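Local coordinates for Two-component response regulator yesN (Fusobacterium nucleatum, PDB 3LSG), which probably acts as a DNA-binding transcription factor of a two-component system, this part being its C-terminal AraC-type helix-turn-helix domain, at residues Q8-E13 with E27-S32. Sequence-based numbering, arbitrary orientation.
Sequences QNIIEE and EKLDLS
I10 meets K28 and L29 without any ring from either segment; the one flat side-chain group near them in these segments is the carboxylate of E13. Within the two segments nothing lies over either face of that carboxylate. OE1 of E13 turns toward the ammonium of K28 but stays 4.5 Å from NZ of K28, beyond a salt bridge, with OE2 farther off; the opposite charges probably attract weakly. No hydrogen bond spans the segments, and the contact proper is aliphatic, burying about 145 Å² in all. I10 reaches across with both branches. CG2 of I10, anti to the backbone N, lies 3.9 Å from CD of K28, the two side chains running past each other in opposite directions. The lysine chain is extended beyond CG, which brings its CD alongside CG2 and carries NZ on toward E13. The other branch of I10 is also stretched out (chi2 173°), and the terminal CD1 of I10 meets CD2 of L29 at 4.0 Å, methyl against methyl. Helix 22-28 ends here in a Schellman motif: D30 turns with a positive phi of 63°, and D30 N makes a weak bond to E27 O at 3.3 Å. S32 then N-caps helix 33-44 through its OG, bonded to Y35 N. Helices 22-28 and 33-44 probably correspond to the first helix-turn-helix of an AraC-type domain, and helix 2-14 packs beside this unit. I10 also touches F20 in the connecting loop, L29 leans on L36 of helix 33-44, and I11 packs against F40 and against Y51 of helix 48-66.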
# COMPACT_ATOMS: atom_id res chain seq x y z
N GLN A 8 2.23 19.02 3.84
CA GLN A 8 0.99 18.80 4.59
C GLN A 8 -0.24 19.12 3.76
O GLN A 8 -1.21 18.37 3.78
CB GLN A 8 1.00 19.63 5.88
CG GLN A 8 1.88 19.03 6.96
CD GLN A 8 2.12 19.97 8.12
OE1 GLN A 8 1.86 21.16 8.03
NE2 GLN A 8 2.62 19.42 9.23
N ASN A 9 -0.18 20.23 3.03
CA ASN A 9 -1.32 20.67 2.23
C ASN A 9 -1.63 19.72 1.09
O ASN A 9 -2.79 19.41 0.82
CB ASN A 9 -1.08 22.07 1.66
CG ASN A 9 -1.16 23.15 2.71
OD1 ASN A 9 -1.34 22.87 3.90
ND2 ASN A 9 -1.02 24.40 2.28
N ILE A 10 -0.59 19.29 0.39
CA ILE A 10 -0.77 18.36 -0.72
C ILE A 10 -1.44 17.10 -0.20
O ILE A 10 -2.39 16.59 -0.80
CB ILE A 10 0.58 17.99 -1.37
CG1 ILE A 10 1.24 19.22 -1.99
CG2 ILE A 10 0.41 16.93 -2.45
CD1 ILE A 10 2.63 18.91 -2.49
N ILE A 11 -0.94 16.58 0.92
CA ILE A 11 -1.51 15.36 1.47
C ILE A 11 -2.96 15.56 1.92
O ILE A 11 -3.80 14.69 1.72
CB ILE A 11 -0.64 14.81 2.62
CG1 ILE A 11 0.76 14.47 2.10
CG2 ILE A 11 -1.32 13.59 3.23
CD1 ILE A 11 1.79 14.26 3.19
N GLU A 12 -3.26 16.72 2.50
CA GLU A 12 -4.63 16.99 2.94
C GLU A 12 -5.60 17.00 1.77
O GLU A 12 -6.75 16.54 1.87
CB GLU A 12 -4.69 18.31 3.70
CG GLU A 12 -6.10 18.77 4.02
CD GLU A 12 -6.90 17.75 4.82
OE1 GLU A 12 -6.29 17.01 5.62
OE2 GLU A 12 -8.14 17.71 4.66
N GLU A 13 -5.13 17.52 0.64
CA GLU A 13 -5.93 17.63 -0.57
C GLU A 13 -6.03 16.27 -1.26
O GLU A 13 -7.03 15.98 -1.92
CB GLU A 13 -5.27 18.65 -1.51
CG GLU A 13 -6.23 19.36 -2.44
CD GLU A 13 -6.34 18.68 -3.78
OE1 GLU A 13 -5.30 18.52 -4.45
OE2 GLU A 13 -7.47 18.32 -4.17
N GLU A 27 6.85 13.74 -7.32
CA GLU A 27 6.74 14.40 -8.63
C GLU A 27 6.21 15.82 -8.47
O GLU A 27 6.66 16.75 -9.14
CB GLU A 27 5.84 13.58 -9.55
CG GLU A 27 5.13 14.38 -10.66
CD GLU A 27 3.73 14.89 -10.25
OE1 GLU A 27 2.99 14.21 -9.47
OE2 GLU A 27 3.37 15.99 -10.73
N LYS A 28 5.26 15.99 -7.56
CA LYS A 28 4.72 17.31 -7.29
C LYS A 28 5.78 18.22 -6.69
O LYS A 28 5.71 19.43 -6.82
CB LYS A 28 3.51 17.22 -6.33
CG LYS A 28 2.23 16.76 -6.99
CD LYS A 28 1.02 17.28 -6.25
CE LYS A 28 -0.20 17.30 -7.16
NZ LYS A 28 -1.33 18.06 -6.57
N LEU A 29 6.75 17.63 -6.00
CA LEU A 29 7.76 18.44 -5.32
C LEU A 29 9.05 18.55 -6.11
O LEU A 29 10.01 19.17 -5.63
CB LEU A 29 8.05 17.87 -3.92
CG LEU A 29 6.88 17.85 -2.94
CD1 LEU A 29 7.17 16.94 -1.76
CD2 LEU A 29 6.58 19.26 -2.46
N ASP A 30 9.08 17.97 -7.30
CA ASP A 30 10.31 17.94 -8.13
C ASP A 30 11.45 17.15 -7.46
O ASP A 30 12.62 17.47 -7.64
CB ASP A 30 10.79 19.35 -8.48
CG ASP A 30 9.72 20.17 -9.22
OD1 ASP A 30 9.16 19.67 -10.21
OD2 ASP A 30 9.45 21.31 -8.79
N LEU A 31 11.09 16.12 -6.71
CA LEU A 31 12.08 15.30 -6.01
C LEU A 31 11.98 13.84 -6.45
O LEU A 31 10.95 13.40 -6.93
CB LEU A 31 11.84 15.37 -4.50
CG LEU A 31 11.81 16.75 -3.84
CD1 LEU A 31 11.37 16.62 -2.38
CD2 LEU A 31 13.18 17.41 -3.93
N SER A 32 13.05 13.09 -6.26
CA SER A 32 12.96 11.64 -6.38
C SER A 32 12.23 11.06 -5.16
O SER A 32 12.27 11.62 -4.07
CB SER A 32 14.35 11.03 -6.47
OG SER A 32 15.02 11.19 -5.23